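Local coordinates for protein putative glycosyl hydrolase (Bacteroides thetaiotaomicron VPI-5482, PDB 3K11) that is of unknown specificity but is probably a hydrolase, with the six-hairpin helical fold of glycosyl hydrolase family 88, at residues Y82-T87 and H398-V403; A41-E46 and G75-A80; Q370-C375 and V392-A397; T87-I92 and V403-A408. All blocks are in the same frame, centred on the assembly; numbering follows the deposited sequence.

How the contacts relate
Contacts 1 and 4 lie in the core, centred about 6 and 8 Å from the centre of the chain, and hold the same pair of helices, 82-98 and 400-416, sharing Thr87. Contacts 2 and 3 lie farther out, at about 17 and 14 Å, among loops and a helix end; both reach the second subunit at several residues, contact 1 at Glu83 alone, contact 4 not at all. Contact 4 is wholly apolar, contact 1 mixes apolar packing with a bridging water, in contact 2 one glutamate receives two backbone N-H groups, one on its carboxylate and one, weakly, on its carbonyl, and contact 3 relies on a backbone bridge and a water. Tyr400 connects contact 1 to contacts 2 and 3.

Contact 1: residues Y82-T87 and H398-V403; sequences YEWGVT and HGYGPV
Glu83 lays its CG over one face of the His398 imidazole, 3.7 Å from the ring centroid and 15° off the normal, a CH-pi contact. Here the start of helix 82-98 meets the 3-10 turn that leads into helix 400-416, deep in the (alpha/alpha)6 barrel expected for glycosyl hydrolase family 88. The Glu83 chain bends at chi2 (98°), which keeps CD beside the same ring. Tyr82 approaches at the edge of the imidazole, in its plane, with OH 3.1 Å from His398 NE2. An alanine at His398 would probably open a gap over Glu83 CG and leave Tyr82 OH without this polar neighbour. Farther along the two segments the side chains meet through apolar atoms: Trp84 CH2 touches Tyr400 CB at 3.7 Å, and Val86 CG1 meets Pro402 CD at 3.8 Å, those two side chains crossing at about a right angle. Gly401 lets the backbones close to 3.7 Å between its CA and Thr87 CA; a beta carbon there would collide with Val86 CG1 and Thr87 N. Beside it sits a water that accepts from Gly401 N at 2.8 Å and donates to Glu83 O at 2.9 Å, with a weak third bond to Thr87 OG1.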
loop_
_atom_site.group_PDB
_atom_site.type_symbol
_atom_site.label_atom_id
_atom_site.label_comp_id
_atom_site.label_asym_id
_atom_site.label_seq_id
_atom_site.Cartn_x
_atom_site.Cartn_y
_atom_site.Cartn_z
ATOM N N TYR A 82 33.566 -1.419 5.464
ATOM C CA TYR A 82 32.628 -2.394 6.038
ATOM C C TYR A 82 31.987 -3.224 4.943
ATOM O O TYR A 82 31.722 -4.403 5.141
ATOM C CB TYR A 82 31.579 -1.709 6.909
ATOM C CG TYR A 82 30.507 -0.923 6.213
ATOM C CD1 TYR A 82 29.370 -1.566 5.730
ATOM C CD2 TYR A 82 30.543 0.439 6.141
ATOM C CE1 TYR A 82 28.365 -0.866 5.134
ATOM C CE2 TYR A 82 29.527 1.139 5.549
ATOM C CZ TYR A 82 28.443 0.470 5.029
ATOM O OH TYR A 82 27.364 1.156 4.475
ATOM N N GLU A 83 31.796 -2.606 3.772
ATOM C CA GLU A 83 31.277 -3.338 2.597
ATOM C C GLU A 83 32.142 -4.536 2.288
ATOM O O GLU A 83 31.642 -5.629 1.993
ATOM C CB GLU A 83 31.131 -2.427 1.376
ATOM C CG GLU A 83 30.230 -1.223 1.554
ATOM C CD GLU A 83 30.986 0.048 1.872
ATOM O OE1 GLU A 83 31.723 0.078 2.857
ATOM O OE2 GLU A 83 30.807 1.039 1.141
ATOM N N TRP A 84 33.457 -4.362 2.364
ATOM C CA TRP A 84 34.323 -5.497 2.067
ATOM C C TRP A 84 34.379 -6.482 3.223
ATOM O O TRP A 84 34.592 -7.667 2.993
ATOM C CB TRP A 84 35.719 -5.031 1.561
ATOM C CG TRP A 84 35.983 -5.643 0.237
ATOM C CD1 TRP A 84 36.958 -6.508 -0.095
ATOM C CD2 TRP A 84 35.134 -5.531 -0.920
ATOM N NE1 TRP A 84 36.821 -6.898 -1.391
ATOM C CE2 TRP A 84 35.701 -6.324 -1.924
ATOM C CE3 TRP A 84 33.950 -4.844 -1.190
ATOM C CZ2 TRP A 84 35.143 -6.429 -3.190
ATOM C CZ3 TRP A 84 33.382 -4.950 -2.466
ATOM C CH2 TRP A 84 33.974 -5.744 -3.433
ATOM N N GLY A 85 34.163 -6.011 4.463
ATOM C CA GLY A 85 33.964 -6.925 5.593
ATOM C C GLY A 85 32.857 -7.924 5.233
ATOM O O GLY A 85 32.979 -9.152 5.459
ATOM N N VAL A 86 31.793 -7.428 4.622
ATOM C CA VAL A 86 30.730 -8.341 4.196
ATOM C C VAL A 86 31.246 -9.305 3.123
ATOM O O VAL A 86 31.009 -10.541 3.167
ATOM C CB VAL A 86 29.468 -7.567 3.707
ATOM C CG1 VAL A 86 28.365 -8.576 3.283
ATOM C CG2 VAL A 86 28.985 -6.600 4.773
ATOM N N THR A 87 32.005 -8.783 2.162
ATOM C CA THR A 87 32.551 -9.626 1.084
ATOM C C THR A 87 33.416 -10.736 1.647
ATOM O O THR A 87 33.347 -11.896 1.188
ATOM C CB THR A 87 33.341 -8.778 0.092
ATOM O OG1 THR A 87 32.462 -7.822 -0.514
ATOM C CG2 THR A 87 34.030 -9.651 -1.005
ATOM N N HIS A 398 28.359 -2.126 -1.664
ATOM C CA HIS A 398 27.408 -2.849 -0.844
ATOM C C HIS A 398 26.766 -3.992 -1.556
ATOM O O HIS A 398 26.163 -4.833 -0.904
ATOM C CB HIS A 398 26.257 -1.926 -0.438
ATOM C CG HIS A 398 26.710 -0.629 0.117
ATOM N ND1 HIS A 398 27.156 0.394 -0.678
ATOM C CD2 HIS A 398 26.826 -0.199 1.400
ATOM C CE1 HIS A 398 27.536 1.396 0.096
ATOM N NE2 HIS A 398 27.300 1.075 1.352
ATOM N N GLY A 399 26.810 -3.990 -2.892
ATOM C CA GLY A 399 26.152 -5.067 -3.626
ATOM C C GLY A 399 26.914 -6.373 -3.652
ATOM O O GLY A 399 26.331 -7.457 -3.788
ATOM N N TYR A 400 28.238 -6.284 -3.523
ATOM C CA TYR A 400 29.096 -7.420 -3.892
ATOM C C TYR A 400 29.040 -8.575 -2.882
ATOM O O TYR A 400 28.801 -9.735 -3.284
ATOM C CB TYR A 400 30.537 -6.894 -4.181
ATOM C CG TYR A 400 30.473 -6.074 -5.441
ATOM C CD1 TYR A 400 30.493 -6.691 -6.681
ATOM C CD2 TYR A 400 30.178 -4.723 -5.395
ATOM C CE1 TYR A 400 30.291 -5.958 -7.864
ATOM C CE2 TYR A 400 29.994 -3.977 -6.588
ATOM C CZ TYR A 400 30.063 -4.609 -7.804
ATOM O OH TYR A 400 29.839 -3.913 -8.979
ATOM N N GLY A 401 29.285 -8.257 -1.606
ATOM C CA GLY A 401 29.263 -9.236 -0.511
ATOM C C GLY A 401 27.957 -9.984 -0.489
ATOM O O GLY A 401 27.911 -11.211 -0.495
ATOM N N PRO A 402 26.876 -9.239 -0.431
ATOM C CA PRO A 402 25.570 -9.872 -0.394
ATOM C C PRO A 402 25.226 -10.787 -1.556
ATOM O O PRO A 402 24.685 -11.838 -1.340
ATOM C CB PRO A 402 24.631 -8.701 -0.275
ATOM C CG PRO A 402 25.397 -7.651 0.449
ATOM C CD PRO A 402 26.810 -7.802 -0.131
ATOM N N VAL A 403 25.588 -10.419 -2.781
ATOM C CA VAL A 403 25.327 -11.278 -3.919
ATOM C C VAL A 403 26.125 -12.549 -3.776
ATOM O O VAL A 403 25.624 -13.642 -4.060
ATOM C CB VAL A 403 25.628 -10.520 -5.243
ATOM C CG1 VAL A 403 25.690 -11.486 -6.433
ATOM C CG2 VAL A 403 24.547 -9.410 -5.444
HETATM O O HOH W 1 29.700 -5.886 -0.134
#

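Contact 2: residues A41-E46 and G75-A80; sequences AYIDKE and GAFRLA
Glu46 supplies the polar part of this contact, meeting Ala76 and Phe77 with both its side chain and its carbonyl. Its OE1 accepts from Ala76 N at 2.9 Å, on the anti side of the carboxylate and tilted out of its plane, with an angle at the hydrogen of 138°. The chain is bent at chi2 (-65°), which brings CD round close to Ala76. The carbonyl oxygen, Glu46 O, takes a weak but straight hydrogen bond from Phe77 N at 3.3 Å (170°). Gly75 CA adds a C-H...O contact to Glu46 O, also at 3.3 Å. The other carboxylate oxygen lies near Lys45 NZ, but this pairing rests on one of two conformers of the lysine and is doubtful.

Apolar contacts gather round the Phe77 ring. Tyr42 comes at the edge of that ring, in its plane, with CE2 3.8 Å from Phe77 CE2, the two side chains crossing at about a right angle. Glu46 CB touches Phe77 CD2 at 3.9 Å, and Ile43 CG2 reaches Phe77 CE2 more loosely, at 4.3 Å. Ala76 CB lies above one face of the phenylalanine ring, while Glu46 CG lies 3.7 Å above the plane of the Tyr42 ring, offset toward its rim.

Beyond the two segments, Phe77 stacks on Trp84, Tyr42 OH is hydrogen-bonded to Gln370 NE2, and Gly75 O is bonded by Ser9 of the second subunit. The arrangement is that of an interhelical loop held against the C-terminal end of a helix, here helix 29-45, within the (alpha/alpha)6 barrel expected for the family.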
loop_
_atom_site.group_PDB
_atom_site.type_symbol
_atom_site.label_atom_id
_atom_site.label_comp_id
_atom_site.label_asym_id
_atom_site.label_seq_id
_atom_site.Cartn_x
_atom_site.Cartn_y
_atom_site.Cartn_z
ATOM N N ALA A 41 35.447 -13.075 -10.096
ATOM C CA ALA A 41 36.584 -12.773 -11.004
ATOM C C ALA A 41 36.732 -11.266 -11.132
ATOM O O ALA A 41 37.825 -10.715 -11.133
ATOM C CB ALA A 41 36.371 -13.412 -12.375
ATOM N N TYR A 42 35.608 -10.581 -11.229
ATOM C CA TYR A 42 35.637 -9.141 -11.339
ATOM C C TYR A 42 36.234 -8.465 -10.109
ATOM O O TYR A 42 37.122 -7.652 -10.222
ATOM C CB TYR A 42 34.217 -8.624 -11.592
ATOM C CG TYR A 42 34.144 -7.117 -11.597
ATOM C CD1 TYR A 42 34.788 -6.373 -12.564
ATOM C CD2 TYR A 42 33.412 -6.444 -10.651
ATOM C CE1 TYR A 42 34.726 -4.985 -12.550
ATOM C CE2 TYR A 42 33.353 -5.069 -10.633
ATOM C CZ TYR A 42 33.995 -4.347 -11.582
ATOM O OH TYR A 42 33.899 -2.961 -11.518
ATOM N N ILE A 43 35.754 -8.817 -8.922
ATOM C CA ILE A 43 36.210 -8.114 -7.725
ATOM C C ILE A 43 37.668 -8.451 -7.416
ATOM O O ILE A 43 38.355 -7.652 -6.807
ATOM C CB ILE A 43 35.320 -8.357 -6.494
ATOM C CG1 ILE A 43 35.319 -9.837 -6.071
ATOM C CG2 ILE A 43 33.893 -7.821 -6.774
ATOM C CD1 ILE A 43 35.464 -10.033 -4.602
ATOM N N ASP A 44 38.091 -9.637 -7.822
ATOM C CA ASP A 44 39.470 -10.081 -7.575
ATOM C C ASP A 44 40.456 -9.067 -8.210
ATOM O O ASP A 44 41.402 -8.559 -7.521
ATOM C CB ASP A 44 39.646 -11.474 -8.172
ATOM C CG ASP A 44 40.963 -12.136 -7.796
ATOM O OD1 ASP A 44 41.587 -11.766 -6.764
ATOM O OD2 ASP A 44 41.345 -13.050 -8.538
ATOM N N LYS A 45 40.198 -8.754 -9.493
ATOM C CA LYS A 45 41.044 -7.792 -10.249
ATOM C C LYS A 45 40.864 -6.326 -9.842
ATOM O O LYS A 45 41.712 -5.501 -10.154
ATOM C CB LYS A 45 40.988 -7.969 -11.793
ATOM C CG LYS A 45 39.640 -8.237 -12.521
ATOM C CD LYS A 45 38.684 -7.036 -12.597
ATOM C CE LYS A 45 39.160 -5.989 -13.549
ATOM N NZ LYS A 45 38.319 -4.810 -13.906
ATOM N N GLU A 46 39.783 -6.013 -9.144
ATOM C CA GLU A 46 39.514 -4.664 -8.657
ATOM C C GLU A 46 39.828 -4.398 -7.206
ATOM O O GLU A 46 39.432 -3.351 -6.653
ATOM C CB GLU A 46 38.032 -4.360 -8.904
ATOM C CG GLU A 46 37.709 -4.188 -10.368
ATOM C CD GLU A 46 38.404 -2.965 -10.968
ATOM O OE1 GLU A 46 38.978 -2.131 -10.229
ATOM O OE2 GLU A 46 38.373 -2.853 -12.182
ATOM N N GLY A 75 42.017 0.089 -6.444
ATOM C CA GLY A 75 41.145 -0.612 -7.397
ATOM C C GLY A 75 39.765 -0.003 -7.236
ATOM O O GLY A 75 39.635 1.028 -6.602
ATOM N N ALA A 76 38.727 -0.620 -7.786
ATOM C CA ALA A 76 37.382 -0.042 -7.679
ATOM C C ALA A 76 36.837 -0.111 -6.284
ATOM O O ALA A 76 36.010 0.710 -5.926
ATOM C CB ALA A 76 36.391 -0.732 -8.682
ATOM N N PHE A 77 37.287 -1.074 -5.465
ATOM C CA PHE A 77 36.733 -1.244 -4.132
ATOM C C PHE A 77 37.810 -1.267 -3.056
ATOM O O PHE A 77 38.872 -1.867 -3.268
ATOM C CB PHE A 77 35.988 -2.555 -4.081
ATOM C CG PHE A 77 34.980 -2.691 -5.172
ATOM C CD1 PHE A 77 33.844 -1.881 -5.163
ATOM C CD2 PHE A 77 35.218 -3.531 -6.260
ATOM C CE1 PHE A 77 32.945 -1.939 -6.210
ATOM C CE2 PHE A 77 34.310 -3.615 -7.287
ATOM C CZ PHE A 77 33.153 -2.805 -7.249
ATOM N N ARG A 78 37.518 -0.634 -1.911
ATOM C CA ARG A 78 38.455 -0.541 -0.771
ATOM C C ARG A 78 38.505 -1.887 -0.071
ATOM O O ARG A 78 37.476 -2.560 0.063
ATOM C CB ARG A 78 38.004 0.568 0.205
ATOM C CG ARG A 78 38.134 1.985 -0.338
ATOM C CD ARG A 78 37.294 3.060 0.392
ATOM N NE ARG A 78 35.853 2.846 0.144
ATOM C CZ ARG A 78 34.885 2.753 1.072
ATOM N NH1 ARG A 78 35.133 2.922 2.379
ATOM N NH2 ARG A 78 33.638 2.513 0.678
ATOM N N LEU A 79 39.704 -2.305 0.326
ATOM C CA LEU A 79 39.903 -3.598 0.989
ATOM C C LEU A 79 39.370 -3.728 2.409
ATOM O O LEU A 79 39.116 -4.846 2.856
ATOM C CB LEU A 79 41.402 -3.948 1.038
ATOM C CG LEU A 79 42.115 -4.362 -0.253
ATOM C CD1 LEU A 79 43.660 -4.572 -0.048
ATOM C CD2 LEU A 79 41.537 -5.672 -0.760
ATOM N N ALA A 80 39.255 -2.615 3.129
ATOM C CA ALA A 80 38.885 -2.688 4.539
ATOM C C ALA A 80 37.725 -1.802 4.895
ATOM O O ALA A 80 37.571 -1.411 6.061
ATOM C CB ALA A 80 40.046 -2.395 5.414
#

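Contact 3: residues Q370-C375 and V392-A397; sequences QVEGTC and VNVYAA. With EDO (1,2-ethanediol), chain T.
Gln370 turns its amide plane 89° to the ring of Tyr395, and its NE2 approaches obliquely to 3.6 Å from Tyr395 OH. One face of that ring carries Val394 CG2, 3.6 Å above the plane and offset toward the rim. The extended glutamine chain (chi2 178°) also sets its amide against Val394, with Gln370 CD 3.8 Å from Val394 CB. NE2 has its hydrogen bond with Tyr42 OH, outside the contact, which would help to orient the amide.

Alongside, Glu372 and Val394 lie side by side and point the same way, with Glu372 CG 3.9 Å from Val394 CG1. The carboxylate end of Glu372 accepts a hydrogen bond at OE1 from O1 of a bound 1,2-ethanediol, probably from the crystallisation liquor.

The two backbones meet in a single beta bridge between Cys375 and Val392, in loops flanking helix 384-388 ahead of helix 400-416 of the (alpha/alpha)6 barrel expected for the family. Asn393 N donates to Thr374 O at 3.1 Å (151°), in the plane of the carbonyl. From Asn393 the chain makes a type I turn to Ala396, closed by Ala396 N on Asn393 O, and an Asx turn is added by Asn393 OD1, which accepts from Tyr395 N at 2.8 Å.

Next to the bridge, Thr374 CG2 packs on Ala396 CB at 3.6 Å. A water joins the two sides there: it donates to Val371 O and Ala396 O and is hydrogen-bonded to Thr374 OG1 at 2.8 Å. Tyr400 OH bonds to both segments, through Val394 O and Val371 N.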
loop_
_atom_site.group_PDB
_atom_site.type_symbol
_atom_site.label_atom_id
_atom_site.label_comp_id
_atom_site.label_asym_id
_atom_site.label_seq_id
_atom_site.Cartn_x
_atom_site.Cartn_y
_atom_site.Cartn_z
ATOM N N GLN A 370 29.828 -6.854 -12.634
ATOM C CA GLN A 370 29.355 -5.813 -11.731
ATOM C C GLN A 370 27.946 -6.126 -11.287
ATOM O O GLN A 370 27.235 -6.863 -11.944
ATOM C CB GLN A 370 29.363 -4.447 -12.404
ATOM C CG GLN A 370 30.756 -3.997 -12.854
ATOM C CD GLN A 370 30.721 -2.664 -13.547
ATOM O OE1 GLN A 370 29.796 -2.391 -14.323
ATOM N NE2 GLN A 370 31.736 -1.830 -13.301
ATOM N N VAL A 371 27.552 -5.523 -10.179
ATOM C CA VAL A 371 26.210 -5.673 -9.635
ATOM C C VAL A 371 25.512 -4.330 -9.804
ATOM O O VAL A 371 25.906 -3.316 -9.190
ATOM C CB VAL A 371 26.235 -6.107 -8.156
ATOM C CG1 VAL A 371 24.826 -6.072 -7.577
ATOM C CG2 VAL A 371 26.894 -7.514 -8.022
ATOM N N GLU A 372 24.477 -4.337 -10.633
ATOM C CA GLU A 372 23.683 -3.134 -10.933
ATOM C C GLU A 372 22.510 -2.941 -9.981
ATOM O O GLU A 372 22.002 -3.892 -9.389
ATOM C CB GLU A 372 23.149 -3.196 -12.370
ATOM C CG GLU A 372 24.273 -3.334 -13.425
ATOM C CD GLU A 372 23.809 -3.237 -14.887
ATOM O OE1 GLU A 372 22.581 -3.151 -15.189
ATOM O OE2 GLU A 372 24.719 -3.194 -15.760
ATOM N N GLY A 373 22.038 -1.695 -9.898
ATOM C CA GLY A 373 20.865 -1.365 -9.091
ATOM C C GLY A 373 21.083 -1.272 -7.580
ATOM O O GLY A 373 20.091 -1.328 -6.826
ATOM N N THR A 374 22.329 -1.075 -7.147
ATOM C CA THR A 374 22.647 -0.952 -5.731
ATOM C C THR A 374 22.645 0.510 -5.290
ATOM O O THR A 374 23.332 1.336 -5.876
ATOM C CB THR A 374 24.013 -1.512 -5.405
ATOM O OG1 THR A 374 24.028 -2.916 -5.709
ATOM C CG2 THR A 374 24.371 -1.304 -3.922
ATOM N N CYS A 375 21.906 0.788 -4.218
ATOM C CA CYS A 375 21.839 2.099 -3.562
ATOM C C CYS A 375 23.224 2.471 -2.996
ATOM O O CYS A 375 23.885 1.664 -2.347
ATOM C CB CYS A 375 20.811 2.039 -2.403
ATOM S SG CYS A 375 20.685 3.549 -1.449
ATOM N N VAL A 392 21.903 5.044 -7.432
ATOM C CA VAL A 392 22.432 3.702 -7.586
ATOM C C VAL A 392 23.679 3.783 -8.454
ATOM O O VAL A 392 23.782 4.672 -9.318
ATOM C CB VAL A 392 21.420 2.701 -8.203
ATOM C CG1 VAL A 392 20.192 2.493 -7.233
ATOM C CG2 VAL A 392 21.004 3.092 -9.647
ATOM N N ASN A 393 24.636 2.885 -8.203
ATOM C CA ASN A 393 25.851 2.880 -8.980
ATOM C C ASN A 393 26.513 1.517 -8.893
ATOM O O ASN A 393 26.505 0.910 -7.832
ATOM C CB ASN A 393 26.827 3.948 -8.478
ATOM C CG ASN A 393 27.908 4.227 -9.480
ATOM O OD1 ASN A 393 28.919 3.548 -9.491
ATOM N ND2 ASN A 393 27.641 5.138 -10.420
ATOM N N VAL A 394 27.048 1.040 -10.024
ATOM C CA VAL A 394 27.807 -0.219 -10.059
ATOM C C VAL A 394 28.955 -0.261 -9.097
ATOM O O VAL A 394 29.344 -1.350 -8.632
ATOM C CB VAL A 394 28.299 -0.529 -11.482
ATOM C CG1 VAL A 394 27.067 -0.845 -12.392
ATOM C CG2 VAL A 394 29.190 0.623 -11.993
ATOM N N TYR A 395 29.513 0.898 -8.783
ATOM C CA TYR A 395 30.612 0.928 -7.842
ATOM C C TYR A 395 30.237 1.042 -6.361
ATOM O O TYR A 395 31.126 1.139 -5.519
ATOM C CB TYR A 395 31.586 2.038 -8.204
ATOM C CG TYR A 395 32.259 1.755 -9.523
ATOM C CD1 TYR A 395 33.103 0.662 -9.647
ATOM C CD2 TYR A 395 32.020 2.549 -10.648
ATOM C CE1 TYR A 395 33.712 0.359 -10.833
ATOM C CE2 TYR A 395 32.639 2.243 -11.862
ATOM C CZ TYR A 395 33.484 1.139 -11.931
ATOM O OH TYR A 395 34.159 0.796 -13.101
ATOM N N ALA A 396 28.935 1.095 -6.042
ATOM C CA ALA A 396 28.485 0.979 -4.655
ATOM C C ALA A 396 28.953 -0.390 -4.213
ATOM O O ALA A 396 28.498 -1.413 -4.761
ATOM C CB ALA A 396 26.984 1.064 -4.583
ATOM N N ALA A 397 29.813 -0.430 -3.201
ATOM C CA ALA A 397 30.453 -1.685 -2.799
ATOM C C ALA A 397 29.487 -2.655 -2.089
ATOM O O ALA A 397 29.747 -3.858 -1.935
ATOM C CB ALA A 397 31.625 -1.397 -1.892
HETATM C C1 EDO T . 22.508 -6.679 -15.693
HETATM O O1 EDO T . 21.434 -5.734 -15.415
HETATM C C2 EDO T . 22.670 -6.939 -17.192
HETATM O O2 EDO T . 23.239 -5.790 -17.877
HETATM O O HOH W 2 26.763 -2.854 -6.392
#

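Contact 4: residues T87-I92 and V403-A408; sequences TYSALI and VLWAGA
Ala90 and Trp405 mark the closest pass of the backbones, their CA atoms 4.2 Å apart. The helical segments 87-92 and 403-408 run nearly parallel, at 19° between their directions, with axes approaching to 8.1 Å. This is helix-on-helix packing inside the (alpha/alpha)6 barrel expected for the family, and it joins an early helix, 82-98, to a late one, 400-416, consistent with closure of the helical ring. The small methyl of Ala90 is consistent with so close an approach: its CB touches Trp405 CB at 3.5 Å and Leu404 CB at 3.9 Å.

Trp405 lies with one face of its indole against the other helix. Ala90 CA sits over the five-membered ring, 3.8 Å from its centroid and 19° off the normal. Ser89 CB covers the six-membered ring on the same face, 4.1 Å from that centroid; both are CH-pi contacts. An alanine in place of Trp405 would keep the CB contact but would probably open a gap over Ser89 CB and Ala90 CA. The hydroxyl of Ser89 is engaged elsewhere, by Lys156 NZ, and the indole also meets the ring of Tyr334.

No hydrogen bond passes between the two segments, and the remaining contacts are aliphatic. Leu404, which also packs on Ile36 and Val39 of helix 29-45, has CD1 anti to its CA (chi2 164°). That methyl fits between two partners of the facing helix, with Leu404 CD1 4.0 Å from Leu91 CD2 and 4.0 Å from Thr87 CG2.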
loop_
_atom_site.group_PDB
_atom_site.type_symbol
_atom_site.label_atom_id
_atom_site.label_comp_id
_atom_site.label_asym_id
_atom_site.label_seq_id
_atom_site.Cartn_x
_atom_site.Cartn_y
_atom_site.Cartn_z
ATOM N N THR A 87 32.005 -8.783 2.162
ATOM C CA THR A 87 32.551 -9.626 1.084
ATOM C C THR A 87 33.416 -10.736 1.647
ATOM O O THR A 87 33.347 -11.896 1.188
ATOM C CB THR A 87 33.341 -8.778 0.092
ATOM O OG1 THR A 87 32.462 -7.822 -0.514
ATOM C CG2 THR A 87 34.030 -9.651 -1.005
ATOM N N TYR A 88 34.250 -10.401 2.626
ATOM C CA TYR A 88 35.111 -11.434 3.214
ATOM C C TYR A 88 34.297 -12.554 3.883
ATOM O O TYR A 88 34.604 -13.735 3.724
ATOM C CB TYR A 88 36.076 -10.831 4.231
ATOM C CG TYR A 88 37.074 -9.864 3.638
ATOM C CD1 TYR A 88 37.887 -10.235 2.562
ATOM C CD2 TYR A 88 37.231 -8.593 4.171
ATOM C CE1 TYR A 88 38.792 -9.333 2.020
ATOM C CE2 TYR A 88 38.138 -7.688 3.626
ATOM C CZ TYR A 88 38.928 -8.067 2.570
ATOM O OH TYR A 88 39.830 -7.170 2.020
ATOM N N SER A 89 33.282 -12.180 4.664
ATOM C CA SER A 89 32.386 -13.180 5.287
ATOM C C SER A 89 31.670 -14.013 4.240
ATOM O O SER A 89 31.544 -15.239 4.395
ATOM C CB SER A 89 31.360 -12.531 6.258
ATOM O OG SER A 89 31.922 -12.312 7.567
ATOM N N ALA A 90 31.205 -13.359 3.178
ATOM C CA ALA A 90 30.559 -14.062 2.059
ATOM C C ALA A 90 31.430 -15.140 1.444
ATOM O O ALA A 90 30.980 -16.281 1.167
ATOM C CB ALA A 90 30.151 -13.056 0.996
ATOM N N LEU A 91 32.685 -14.786 1.189
ATOM C CA LEU A 91 33.635 -15.715 0.545
ATOM C C LEU A 91 34.062 -16.857 1.447
ATOM O O LEU A 91 34.279 -17.991 0.968
ATOM C CB LEU A 91 34.846 -14.926 0.032
ATOM C CG LEU A 91 34.536 -14.043 -1.195
ATOM C CD1 LEU A 91 35.710 -13.071 -1.480
ATOM C CD2 LEU A 91 34.124 -14.889 -2.449
ATOM N N ILE A 92 34.174 -16.595 2.752
ATOM C CA ILE A 92 34.396 -17.673 3.714
ATOM C C ILE A 92 33.240 -18.667 3.605
ATOM O O ILE A 92 33.421 -19.885 3.541
ATOM C CB ILE A 92 34.537 -17.126 5.141
ATOM C CG1 ILE A 92 35.830 -16.325 5.297
ATOM C CG2 ILE A 92 34.497 -18.272 6.220
ATOM C CD1 ILE A 92 35.818 -15.404 6.537
ATOM N N VAL A 403 25.588 -10.419 -2.781
ATOM C CA VAL A 403 25.327 -11.278 -3.919
ATOM C C VAL A 403 26.125 -12.549 -3.776
ATOM O O VAL A 403 25.624 -13.642 -4.060
ATOM C CB VAL A 403 25.628 -10.520 -5.243
ATOM C CG1 VAL A 403 25.690 -11.486 -6.433
ATOM C CG2 VAL A 403 24.547 -9.410 -5.444
ATOM N N LEU A 404 27.395 -12.419 -3.404
ATOM C CA LEU A 404 28.238 -13.610 -3.242
ATOM C C LEU A 404 27.708 -14.539 -2.158
ATOM O O LEU A 404 27.668 -15.761 -2.319
ATOM C CB LEU A 404 29.690 -13.210 -2.904
ATOM C CG LEU A 404 30.504 -12.542 -4.043
ATOM C CD1 LEU A 404 31.783 -11.825 -3.492
ATOM C CD2 LEU A 404 30.903 -13.599 -5.113
ATOM N N TRP A 405 27.316 -13.943 -1.050
ATOM C CA TRP A 405 26.846 -14.698 0.121
ATOM C C TRP A 405 25.515 -15.361 -0.201
ATOM O O TRP A 405 25.320 -16.536 0.077
ATOM C CB TRP A 405 26.693 -13.754 1.315
ATOM C CG TRP A 405 26.992 -14.353 2.665
ATOM C CD1 TRP A 405 27.055 -15.666 2.998
ATOM C CD2 TRP A 405 27.232 -13.626 3.865
ATOM N NE1 TRP A 405 27.327 -15.805 4.323
ATOM C CE2 TRP A 405 27.425 -14.567 4.889
ATOM C CE3 TRP A 405 27.327 -12.269 4.170
ATOM C CZ2 TRP A 405 27.662 -14.191 6.196
ATOM C CZ3 TRP A 405 27.580 -11.897 5.458
ATOM C CH2 TRP A 405 27.715 -12.847 6.463
ATOM N N ALA A 406 24.612 -14.615 -0.830
ATOM C CA ALA A 406 23.335 -15.198 -1.270
ATOM C C ALA A 406 23.498 -16.391 -2.230
ATOM O O ALA A 406 22.830 -17.432 -2.113
ATOM C CB ALA A 406 22.455 -14.083 -1.863
ATOM N N GLY A 407 24.397 -16.231 -3.189
ATOM C CA GLY A 407 24.687 -17.287 -4.155
ATOM C C GLY A 407 25.226 -18.495 -3.455
ATOM O O GLY A 407 24.783 -19.611 -3.693
ATOM N N ALA A 408 26.199 -18.272 -2.580
ATOM C CA ALA A 408 26.781 -19.375 -1.814
ATOM C C ALA A 408 25.726 -20.170 -1.063
ATOM O O ALA A 408 25.752 -21.401 -1.059
ATOM C CB ALA A 408 27.803 -18.838 -0.821
#